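Local coordinates for protein alkaline phosphatase D (Bacillus subtilis, PDB 2YEQ) that hydrolyses phosphate esters as a secreted phosphodiesterase and alkaline phosphatase, using an active site that holds iron and calcium, at residues T207-V213 and A238-Y242; P257-R263 and V275-Y281; C124-E128 and A187-S191. All coordinates share one frame; numbering follows the deposited sequence.

Overall arrangement
All three contacts are largely buried and lie in the PhoD-like phosphatase part of the chain. Interactions 1 and 2 touch, their centres about 10 Å apart: the metal-binding loop 207-213 leans on the helix 228-245 in one and is tied to residues 275-281 of the other through the salt bridge from Asp-209 OD1 to Arg-279 NE. Interaction 3 stands apart, its nearest atoms about 6 Å from interaction 1 and about 9 Å from interaction 2. Chemistry follows place: aromatic stacking and bridging waters in interaction 1, backbone pairing at a sheet edge in interaction 2, and in interaction 3 a tyrosine-centred contact next in sequence to the iron ligand Cys-124, with a partly exposed ring on its outer side.

Interaction 1. Residues T207-V213 and A238-Y242. With CA (calcium ion), chain B; CA (calcium ion), chain C; EDO (1,2-ethanediol), chain D.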
loop_
_atom_site.group_PDB
_atom_site.type_symbol
_atom_site.label_atom_id
_atom_site.label_comp_id
_atom_site.label_asym_id
_atom_site.label_seq_id
_atom_site.Cartn_x
_atom_site.Cartn_y
_atom_site.Cartn_z
ATOM N N THR A 207 -0.678 2.859 4.068
ATOM C CA THR A 207 -0.264 4.181 3.612
ATOM C C THR A 207 -0.718 4.318 2.186
ATOM O O THR A 207 -0.912 3.311 1.506
ATOM C CB THR A 207 1.251 4.412 3.768
ATOM O OG1 THR A 207 1.543 5.766 3.428
ATOM C CG2 THR A 207 2.093 3.393 2.902
ATOM N N TRP A 208 -0.963 5.546 1.731
ATOM C CA TRP A 208 -1.624 5.748 0.433
ATOM C C TRP A 208 -0.588 6.064 -0.625
ATOM O O TRP A 208 0.546 6.375 -0.298
ATOM C CB TRP A 208 -2.649 6.899 0.513
ATOM C CG TRP A 208 -2.162 8.150 1.142
ATOM C CD1 TRP A 208 -0.943 8.747 0.983
ATOM C CD2 TRP A 208 -2.904 8.986 2.040
ATOM N NE1 TRP A 208 -0.884 9.899 1.742
ATOM C CE2 TRP A 208 -2.074 10.069 2.392
ATOM C CE3 TRP A 208 -4.200 8.931 2.562
ATOM C CZ2 TRP A 208 -2.486 11.073 3.263
ATOM C CZ3 TRP A 208 -4.609 9.919 3.431
ATOM C CH2 TRP A 208 -3.753 10.993 3.767
ATOM N N ASP A 209 -0.990 5.998 -1.879
ATOM C CA ASP A 209 -0.215 6.567 -2.976
ATOM C C ASP A 209 -1.119 7.584 -3.688
ATOM O O ASP A 209 -1.823 8.339 -2.999
ATOM C CB ASP A 209 0.349 5.498 -3.934
ATOM C CG ASP A 209 1.408 6.069 -4.896
ATOM O OD1 ASP A 209 2.200 6.962 -4.469
ATOM O OD2 ASP A 209 1.407 5.648 -6.109
ATOM N N ASP A 210 -1.126 7.622 -5.013
ATOM C CA ASP A 210 -1.828 8.723 -5.724
ATOM C C ASP A 210 -3.310 8.501 -5.906
ATOM O O ASP A 210 -4.086 9.447 -5.761
ATOM C CB ASP A 210 -1.195 9.081 -7.085
ATOM C CG ASP A 210 -0.925 7.891 -7.969
ATOM O OD1 ASP A 210 -0.800 6.743 -7.447
ATOM O OD2 ASP A 210 -0.825 8.084 -9.205
ATOM N N HIS A 211 -3.711 7.263 -6.216
ATOM C CA HIS A 211 -5.070 7.008 -6.629
ATOM C C HIS A 211 -6.120 7.055 -5.529
ATOM O O HIS A 211 -7.316 7.091 -5.834
ATOM C CB HIS A 211 -5.158 5.733 -7.434
ATOM C CG HIS A 211 -4.640 5.862 -8.833
ATOM N ND1 HIS A 211 -5.294 6.588 -9.811
ATOM C CD2 HIS A 211 -3.562 5.301 -9.436
ATOM C CE1 HIS A 211 -4.646 6.452 -10.958
ATOM N NE2 HIS A 211 -3.581 5.694 -10.752
ATOM N N GLU A 212 -5.693 7.124 -4.265
ATOM C CA GLU A 212 -6.614 7.466 -3.197
ATOM C C GLU A 212 -7.177 8.910 -3.362
ATOM O O GLU A 212 -8.171 9.248 -2.722
ATOM C CB GLU A 212 -5.919 7.369 -1.860
ATOM C CG GLU A 212 -5.807 5.923 -1.368
ATOM C CD GLU A 212 -4.528 5.177 -1.771
ATOM O OE1 GLU A 212 -3.749 5.612 -2.664
ATOM O OE2 GLU A 212 -4.324 4.081 -1.165
ATOM N N VAL A 213 -6.490 9.747 -4.158
ATOM C CA VAL A 213 -6.997 11.086 -4.528
ATOM C C VAL A 213 -7.177 11.188 -6.013
ATOM O O VAL A 213 -8.309 11.199 -6.511
ATOM C CB VAL A 213 -6.120 12.226 -4.012
ATOM C CG1 VAL A 213 -6.897 13.597 -4.199
ATOM C CG2 VAL A 213 -5.727 12.008 -2.559
ATOM N N ALA A 238 -10.963 13.366 -0.139
ATOM C CA ALA A 238 -10.284 12.069 -0.269
ATOM C C ALA A 238 -9.628 11.625 1.016
ATOM O O ALA A 238 -9.729 10.462 1.405
ATOM C CB ALA A 238 -9.244 12.130 -1.384
ATOM N N TYR A 239 -8.925 12.541 1.673
ATOM C CA TYR A 239 -8.267 12.218 2.933
ATOM C C TYR A 239 -9.256 11.875 4.043
ATOM O O TYR A 239 -9.000 10.940 4.832
ATOM C CB TYR A 239 -7.329 13.342 3.382
ATOM C CG TYR A 239 -5.999 13.464 2.643
ATOM C CD1 TYR A 239 -5.683 12.660 1.563
ATOM C CD2 TYR A 239 -5.049 14.384 3.065
ATOM C CE1 TYR A 239 -4.433 12.774 0.906
ATOM C CE2 TYR A 239 -3.816 14.503 2.438
ATOM C CZ TYR A 239 -3.518 13.715 1.355
ATOM O OH TYR A 239 -2.296 13.830 0.717
ATOM N N GLN A 240 -10.365 12.623 4.127
ATOM C CA GLN A 240 -11.411 12.327 5.108
ATOM C C GLN A 240 -12.003 10.923 4.857
ATOM O O GLN A 240 -12.132 10.138 5.792
ATOM C CB GLN A 240 -12.549 13.375 5.105
ATOM C CG GLN A 240 -13.585 13.079 6.220
ATOM C CD GLN A 240 -14.580 14.215 6.501
ATOM O OE1 GLN A 240 -14.276 15.409 6.344
ATOM N NE2 GLN A 240 -15.764 13.838 6.976
ATOM N N ALA A 241 -12.352 10.624 3.616
ATOM C CA ALA A 241 -12.932 9.314 3.257
ATOM C C ALA A 241 -11.958 8.175 3.558
ATOM O O ALA A 241 -12.378 7.085 3.984
ATOM C CB ALA A 241 -13.327 9.261 1.814
ATOM N N TYR A 242 -10.663 8.436 3.367
ATOM C CA TYR A 242 -9.634 7.440 3.674
ATOM C C TYR A 242 -9.595 7.164 5.167
ATOM O O TYR A 242 -9.671 6.021 5.594
ATOM C CB TYR A 242 -8.279 7.930 3.182
ATOM C CG TYR A 242 -7.157 6.922 3.244
ATOM C CD1 TYR A 242 -6.929 6.053 2.202
ATOM C CD2 TYR A 242 -6.287 6.892 4.323
ATOM C CE1 TYR A 242 -5.874 5.117 2.254
ATOM C CE2 TYR A 242 -5.222 5.992 4.368
ATOM C CZ TYR A 242 -5.023 5.125 3.331
ATOM O OH TYR A 242 -3.960 4.252 3.389
HETATM CA CA CA B . 0.177 4.613 -7.751
HETATM CA CA CA C . -0.110 7.014 -11.091
HETATM C C1 EDO D . -11.539 18.642 8.173
HETATM O O1 EDO D . -11.990 19.338 9.331
HETATM C C2 EDO D . -12.545 17.582 7.726
HETATM O O2 EDO D . -11.875 16.462 7.148
HETATM O O HOH W 1 -3.735 2.790 1.342
HETATM O O HOH W 2 -9.481 8.349 -0.448
HETATM O O HOH W 3 0.449 2.728 -6.024
HETATM O O HOH W 4 0.451 5.988 -12.989
HETATM O O HOH W 5 2.023 6.647 -10.146
#
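The indole of Trp-208 carries the ring of Tyr-239 over one face and meets the ring of Tyr-242 with its edge. The first pair is an offset stack: the six-membered ring of Trp-208 lies at 13° to the Tyr-239 ring, centroids 4.0 Å apart, with Trp-208 CH2 over the centre of the phenol. The second is edge-to-face, again through the six-membered ring, with planes at 60°: Trp-208 CE3 comes within 3.4 Å of Tyr-242 CD2, over the face of that ring and toward its rim. Trp-208 reaches both tyrosines because its CG lies between the backbone N and the carbonyl carbon (chi1 48°), which sends the indole toward the helix.

Further along the loop, Glu-212 lays its CG 3.7 Å from Tyr-242 CE1, and Val-213 CG2 packs 3.7 Å from Ala-238 CB. No direct hydrogen bond joins the segments, but two waters do. One, in the plane of the Tyr-242 ring at its edge, accepts from Tyr-242 OH and donates to Thr-207 O and to Glu-212 OE2; the other donates to Glu-212 O and Ala-238 O. The carboxylate of Glu-212 also turns back on its own loop, where OE1 takes the backbone N of Asp-209 at 2.9 Å from above the carboxylate plane, so the same side chain ties the helix-facing water to the backbone of a metal ligand.

Asp-209 OD2 and Asp-210 OD1 hold a calcium ion also bound by Asp-151, Asp-380 and water; Asp-210 OD2 binds an additional calcium at 2.3 Å, with Asn-215 and Asn-216. The aromatic cluster thus backs a loop that supplies ligands to the calcium sharing Asp-151 with the iron, as in the two-metal sites of calcineurin-like phosphatases.

Interaction 2. Residues P257-R263 and V275-Y281. With PE5 (3,6,9,12,15,18,21,24-octaoxahexacosan-1-ol), chain V.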
loop_
_atom_site.group_PDB
_atom_site.type_symbol
_atom_site.label_atom_id
_atom_site.label_comp_id
_atom_site.label_asym_id
_atom_site.label_seq_id
_atom_site.Cartn_x
_atom_site.Cartn_y
_atom_site.Cartn_z
ATOM N N PRO A 257 -7.188 19.684 4.156
ATOM C CA PRO A 257 -6.387 18.927 3.206
ATOM C C PRO A 257 -5.121 18.256 3.798
ATOM O O PRO A 257 -4.348 17.677 3.041
ATOM C CB PRO A 257 -5.964 20.006 2.212
ATOM C CG PRO A 257 -5.760 21.211 3.090
ATOM C CD PRO A 257 -6.890 21.139 4.082
ATOM N N ASP A 258 -4.919 18.359 5.102
ATOM C CA ASP A 258 -3.716 17.867 5.772
ATOM C C ASP A 258 -4.026 16.693 6.685
ATOM O O ASP A 258 -5.042 16.702 7.382
ATOM C CB ASP A 258 -3.086 18.974 6.610
ATOM C CG ASP A 258 -2.789 20.219 5.782
ATOM O OD1 ASP A 258 -2.157 20.104 4.709
ATOM O OD2 ASP A 258 -3.241 21.300 6.179
ATOM N N MET A 259 -3.119 15.707 6.713
ATOM C CA MET A 259 -3.356 14.477 7.472
ATOM C C MET A 259 -2.042 13.753 7.804
ATOM O O MET A 259 -1.251 13.450 6.907
ATOM C CB MET A 259 -4.281 13.572 6.665
ATOM C CG MET A 259 -4.653 12.272 7.351
ATOM S SD MET A 259 -6.027 11.429 6.527
ATOM C CE MET A 259 -5.768 9.741 7.135
ATOM N N GLN A 260 -1.824 13.478 9.089
ATOM C CA GLN A 260 -0.591 12.822 9.522
ATOM C C GLN A 260 -0.703 11.318 9.248
ATOM O O GLN A 260 -1.408 10.617 9.955
ATOM C CB GLN A 260 -0.333 13.074 11.001
ATOM C CG GLN A 260 0.978 12.485 11.526
ATOM C CD GLN A 260 2.174 13.060 10.783
ATOM O OE1 GLN A 260 2.297 14.273 10.655
ATOM N NE2 GLN A 260 3.033 12.204 10.277
ATOM N N LEU A 261 -0.034 10.845 8.205
ATOM C CA LEU A 261 -0.038 9.431 7.891
ATOM C C LEU A 261 1.349 8.792 8.094
ATOM O O LEU A 261 1.438 7.649 8.535
ATOM C CB LEU A 261 -0.529 9.178 6.487
ATOM C CG LEU A 261 -0.971 7.747 6.157
ATOM C CD1 LEU A 261 -2.103 7.249 7.103
ATOM C CD2 LEU A 261 -1.408 7.652 4.729
ATOM N N TYR A 262 2.438 9.497 7.784
ATOM C CA TYR A 262 3.740 8.882 8.045
ATOM C C TYR A 262 3.927 8.600 9.530
ATOM O O TYR A 262 3.488 9.360 10.385
ATOM C CB TYR A 262 4.909 9.643 7.405
ATOM C CG TYR A 262 5.324 10.950 8.026
ATOM C CD1 TYR A 262 6.159 10.987 9.130
ATOM C CD2 TYR A 262 4.955 12.156 7.433
ATOM C CE1 TYR A 262 6.594 12.201 9.662
ATOM C CE2 TYR A 262 5.379 13.365 7.945
ATOM C CZ TYR A 262 6.191 13.392 9.043
ATOM O OH TYR A 262 6.592 14.600 9.518
ATOM N N ARG A 263 4.501 7.435 9.829
ATOM C CA ARG A 263 4.607 6.992 11.196
ATOM C C ARG A 263 5.609 5.840 11.329
ATOM O O ARG A 263 6.043 5.254 10.340
ATOM C CB ARG A 263 3.244 6.563 11.748
ATOM C CG ARG A 263 2.533 5.500 10.926
ATOM C CD ARG A 263 1.012 5.594 11.132
ATOM N NE ARG A 263 0.224 4.467 10.595
ATOM C CZ ARG A 263 -0.034 4.220 9.320
ATOM N NH1 ARG A 263 0.409 5.000 8.330
ATOM N NH2 ARG A 263 -0.790 3.190 9.021
ATOM N N VAL A 275 7.028 4.000 7.974
ATOM C CA VAL A 275 5.957 4.060 6.994
ATOM C C VAL A 275 5.911 5.508 6.436
ATOM O O VAL A 275 5.608 6.439 7.167
ATOM C CB VAL A 275 4.595 3.676 7.649
ATOM C CG1 VAL A 275 3.501 3.703 6.637
ATOM C CG2 VAL A 275 4.693 2.252 8.301
ATOM N N LEU A 276 6.241 5.661 5.158
ATOM C CA LEU A 276 6.431 6.959 4.557
ATOM C C LEU A 276 5.180 7.419 3.804
ATOM O O LEU A 276 4.237 6.613 3.498
ATOM C CB LEU A 276 7.603 6.921 3.578
ATOM C CG LEU A 276 8.937 6.359 4.105
ATOM C CD1 LEU A 276 10.038 6.498 3.032
ATOM C CD2 LEU A 276 9.343 6.994 5.420
ATOM N N ASP A 277 5.197 8.718 3.501
ATOM C CA ASP A 277 4.187 9.383 2.673
ATOM C C ASP A 277 4.918 10.226 1.644
ATOM O O ASP A 277 5.413 11.308 1.951
ATOM C CB ASP A 277 3.284 10.209 3.601
ATOM C CG ASP A 277 2.140 10.945 2.859
ATOM O OD1 ASP A 277 2.078 10.930 1.613
ATOM O OD2 ASP A 277 1.309 11.521 3.589
ATOM N N THR A 278 5.006 9.707 0.424
ATOM C CA THR A 278 5.746 10.344 -0.636
ATOM C C THR A 278 4.844 11.121 -1.602
ATOM O O THR A 278 5.306 11.526 -2.664
ATOM C CB THR A 278 6.593 9.310 -1.428
ATOM O OG1 THR A 278 5.737 8.315 -2.036
ATOM C CG2 THR A 278 7.651 8.618 -0.483
ATOM N N ARG A 279 3.563 11.282 -1.249
ATOM C CA ARG A 279 2.619 12.089 -2.032
ATOM C C ARG A 279 2.302 13.433 -1.430
ATOM O O ARG A 279 2.229 14.419 -2.168
ATOM C CB ARG A 279 1.270 11.375 -2.216
ATOM C CG ARG A 279 1.299 10.291 -3.235
ATOM C CD ARG A 279 1.497 10.748 -4.631
ATOM N NE ARG A 279 1.830 9.604 -5.466
ATOM C CZ ARG A 279 2.333 9.648 -6.693
ATOM N NH1 ARG A 279 2.548 10.811 -7.340
ATOM N NH2 ARG A 279 2.637 8.513 -7.298
ATOM N N GLN A 280 2.012 13.464 -0.135
ATOM C CA GLN A 280 1.359 14.626 0.475
ATOM C C GLN A 280 2.232 15.922 0.486
ATOM O O GLN A 280 1.691 17.059 0.562
ATOM C CB GLN A 280 0.928 14.285 1.892
ATOM C CG GLN A 280 0.071 15.357 2.568
ATOM C CD GLN A 280 -0.454 14.939 3.912
ATOM O OE1 GLN A 280 -0.306 13.765 4.353
ATOM N NE2 GLN A 280 -1.084 15.870 4.582
ATOM N N TYR A 281 3.551 15.731 0.466
ATOM C CA TYR A 281 4.506 16.813 0.626
ATOM C C TYR A 281 5.453 16.969 -0.551
ATOM O O TYR A 281 6.253 17.903 -0.565
ATOM C CB TYR A 281 5.325 16.613 1.891
ATOM C CG TYR A 281 4.536 16.133 3.074
ATOM C CD1 TYR A 281 3.725 16.994 3.807
ATOM C CD2 TYR A 281 4.594 14.793 3.465
ATOM C CE1 TYR A 281 2.991 16.532 4.891
ATOM C CE2 TYR A 281 3.881 14.333 4.533
ATOM C CZ TYR A 281 3.074 15.191 5.255
ATOM O OH TYR A 281 2.379 14.677 6.345
HETATM C C50 PE5 V . 5.552 14.365 13.726
HETATM O O1 PE5 V . 4.844 13.156 13.443
HETATM C C1 PE5 V . 5.540 11.963 13.836
HETATM C C2 PE5 V . 4.796 10.724 13.331
HETATM O O2 PE5 V . 3.844 10.294 14.312
HETATM C C3 PE5 V . 2.700 9.577 13.818
HETATM C C4 PE5 V . 1.507 9.752 14.742
HETATM O O HOH W 6 1.688 11.996 6.304
#
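Arg-263 and Val-275 form an antiparallel hydrogen-bonded pair, with Val-275 N giving to Arg-263 O at 2.9 Å and Arg-263 N giving back to Val-275 O at 3.1 Å; before Arg-263 and after Val-275 the chains part into irregular loops. Val-275 O is also approached by Tyr-262 CA in a CA-H...O contact. The side chains of the pair lie alongside each other, pointing the same way, with Arg-263 NH1 3.8 Å from Val-275 CG1. The arginine chain is extended from CG to NE, but NH1 returns to its own segment and donates to Leu-261 O nearly in the guanidinium plane. Its NH2 makes a salt bridge to Asp-17.

This pair is where the hairpin of strands 263-267 and 271-275, at the margin of the seven-stranded mixed sheet, opens into its flanking loops. Tyr-262 and Tyr-281 meet next to it: their rings are steeply inclined, at 76°, and Tyr-262 CE2 lies 3.6 Å from Tyr-281 OH. Gln-260 NE2 lies over the centre of one face of the Tyr-262 ring and donates to Tyr-262 O at 2.9 Å, a bond lying in the amide plane. A water spans the two loops, accepting from Leu-261 N, probably donating to Asp-277 OD2 and joining Tyr-281 OH by a hydrogen bond.

The other oxygen of Asp-277 organises its own loop. OD1 accepts from the backbone N of both Arg-279 and Gln-280, from the same face of the carboxylate, the first bond making an Asx turn. Arg-279, the last residue of that turn, carries the salt bridges to Asp-209 and Asp-350. At the far end, the Gln-280 side chain extends to the backbone of Met-259 and packs on Tyr-239 of helix 228-245.

Interaction 3. Residues C124-E128 and A187-S191; sequences CQQYE and AQYRS. With FE (Fe (III) ion), chain E.
Tyr-189, on the helix 179-190, lays its ring tightly against the backbone of residues 125-127, and Tyr-127 closes the contact from the other segment. Tyr-127 CB sits over one face of the Tyr-189 ring, toward the rim, 3.3 Å from Tyr-189 CZ, in a CH-pi contact. At the ring's end the hydroxyl accepts a nearly straight hydrogen bond from Tyr-127 N (3.1 Å, 175°), and it has a second partner in His-171. Gln-125 O approaches Tyr-189 CE2 to 3.2 Å and is itself hydrogen-bonded by Tyr-132.

Residues 124-128 belong to a loop following strand 117-122 of the large mixed sheet, and the loop carries an iron ligand, as metal-binding loops of the calcineurin-like phosphatase fold do. Cys-124 binds the iron (III) ion through SG at 2.5 Å, with Asp-151, Tyr-154 and His-382 as the other protein ligands, and the Tyr-189 contact begins with the very next residue. Gln-126 bonds twice to Glu-128: OE1 accepts from Glu-128 N, while NE2 donates to Glu-128 OE1 at 3.0 Å.

Toward the partly exposed side, a chi1 of -178° turns the Tyr-127 ring away from its own backbone N and beside the helix, where CG and the amide of Gln-188 both lie over one face. Gln-188 NE2 comes 3.3 Å from Tyr-127 CE2, and the amide is held by Thr-170. The two tyrosine rings are oblique to each other. Looser still is the outer end, where a water bridges Tyr-127 OH and Gln-188 O.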
loop_
_atom_site.group_PDB
_atom_site.type_symbol
_atom_site.label_atom_id
_atom_site.label_comp_id
_atom_site.label_asym_id
_atom_site.label_seq_id
_atom_site.Cartn_x
_atom_site.Cartn_y
_atom_site.Cartn_z
ATOM N N CYS A 124 -2.311 -1.515 -5.164
ATOM C CA CYS A 124 -2.813 -1.435 -6.544
ATOM C C CYS A 124 -3.899 -2.465 -6.905
ATOM O O CYS A 124 -3.683 -3.483 -7.608
ATOM C CB CYS A 124 -1.658 -1.420 -7.561
ATOM S SG CYS A 124 -0.539 0.066 -7.425
ATOM N N GLN A 125 -5.108 -2.141 -6.473
ATOM C CA GLN A 125 -6.238 -3.052 -6.593
ATOM C C GLN A 125 -7.400 -2.490 -7.417
ATOM O O GLN A 125 -8.548 -2.542 -6.982
ATOM C CB GLN A 125 -6.707 -3.474 -5.199
ATOM C CG GLN A 125 -7.071 -2.357 -4.236
ATOM C CD GLN A 125 -6.978 -2.777 -2.815
ATOM O OE1 GLN A 125 -6.097 -3.575 -2.441
ATOM N NE2 GLN A 125 -7.855 -2.227 -1.976
ATOM N N GLN A 126 -7.094 -2.021 -8.620
ATOM C CA GLN A 126 -8.100 -1.445 -9.515
ATOM C C GLN A 126 -9.273 -2.448 -9.591
ATOM O O GLN A 126 -9.133 -3.545 -10.101
ATOM C CB GLN A 126 -7.526 -1.177 -10.909
ATOM C CG GLN A 126 -7.918 0.156 -11.557
ATOM C CD GLN A 126 -9.381 0.213 -12.045
ATOM O OE1 GLN A 126 -10.246 -0.347 -11.420
ATOM N NE2 GLN A 126 -9.638 0.905 -13.174
ATOM N N TYR A 127 -10.421 -2.049 -9.062
ATOM C CA TYR A 127 -11.597 -2.921 -8.941
ATOM C C TYR A 127 -12.061 -3.451 -10.269
ATOM O O TYR A 127 -12.516 -4.616 -10.384
ATOM C CB TYR A 127 -12.712 -2.140 -8.243
ATOM C CG TYR A 127 -14.026 -2.849 -7.968
ATOM C CD1 TYR A 127 -14.215 -3.577 -6.781
ATOM C CD2 TYR A 127 -15.088 -2.746 -8.848
ATOM C CE1 TYR A 127 -15.426 -4.186 -6.511
ATOM C CE2 TYR A 127 -16.299 -3.367 -8.583
ATOM C CZ TYR A 127 -16.461 -4.081 -7.426
ATOM O OH TYR A 127 -17.667 -4.706 -7.171
ATOM N N GLU A 128 -11.915 -2.623 -11.293
ATOM C CA GLU A 128 -12.418 -2.982 -12.610
ATOM C C GLU A 128 -11.531 -3.996 -13.333
ATOM O O GLU A 128 -11.995 -4.672 -14.267
ATOM C CB GLU A 128 -12.500 -1.737 -13.497
ATOM C CG GLU A 128 -13.335 -0.590 -12.921
ATOM C CD GLU A 128 -13.409 0.580 -13.912
ATOM O OE1 GLU A 128 -12.322 1.056 -14.403
ATOM O OE2 GLU A 128 -14.550 0.971 -14.243
ATOM N N ALA A 187 -16.586 2.355 -0.283
ATOM C CA ALA A 187 -17.582 1.329 -0.038
ATOM C C ALA A 187 -17.639 0.294 -1.159
ATOM O O ALA A 187 -17.806 -0.900 -0.876
ATOM C CB ALA A 187 -18.960 1.970 0.192
ATOM N N GLN A 188 -17.499 0.715 -2.419
ATOM C CA GLN A 188 -17.523 -0.235 -3.526
ATOM C C GLN A 188 -16.400 -1.259 -3.384
ATOM O O GLN A 188 -16.628 -2.450 -3.544
ATOM C CB GLN A 188 -17.388 0.442 -4.886
ATOM C CG GLN A 188 -17.259 -0.547 -6.029
ATOM C CD GLN A 188 -17.230 0.102 -7.397
ATOM O OE1 GLN A 188 -16.537 1.107 -7.599
ATOM N NE2 GLN A 188 -17.971 -0.481 -8.359
ATOM N N TYR A 189 -15.188 -0.765 -3.148
ATOM C CA TYR A 189 -13.990 -1.609 -3.022
ATOM C C TYR A 189 -14.057 -2.501 -1.790
ATOM O O TYR A 189 -13.807 -3.691 -1.879
ATOM C CB TYR A 189 -12.703 -0.735 -2.972
ATOM C CG TYR A 189 -12.201 -0.307 -4.344
ATOM C CD1 TYR A 189 -13.016 0.399 -5.218
ATOM C CD2 TYR A 189 -10.898 -0.567 -4.744
ATOM C CE1 TYR A 189 -12.562 0.795 -6.460
ATOM C CE2 TYR A 189 -10.432 -0.189 -5.989
ATOM C CZ TYR A 189 -11.259 0.526 -6.837
ATOM O OH TYR A 189 -10.811 0.891 -8.086
ATOM N N ARG A 190 -14.418 -1.910 -0.652
ATOM C CA ARG A 190 -14.417 -2.578 0.631
ATOM C C ARG A 190 -15.577 -3.603 0.779
ATOM O O ARG A 190 -15.549 -4.424 1.692
ATOM C CB ARG A 190 -14.457 -1.528 1.741
ATOM C CG ARG A 190 -14.232 -2.011 3.157
ATOM C CD ARG A 190 -12.890 -2.725 3.267
ATOM N NE ARG A 190 -12.152 -2.534 4.498
ATOM C CZ ARG A 190 -11.731 -1.377 5.023
ATOM N NH1 ARG A 190 -12.015 -0.199 4.482
ATOM N NH2 ARG A 190 -11.058 -1.394 6.166
ATOM N N SER A 191 -16.561 -3.550 -0.120
ATOM C CA SER A 191 -17.686 -4.481 -0.140
ATOM C C SER A 191 -17.259 -5.886 -0.612
ATOM O O SER A 191 -18.008 -6.839 -0.471
ATOM C CB SER A 191 -18.760 -3.983 -1.135
ATOM O OG SER A 191 -19.468 -2.919 -0.565
HETATM FE FE FE E . -1.698 1.447 -9.169
HETATM O O HOH W 7 -18.815 -3.582 -4.849
#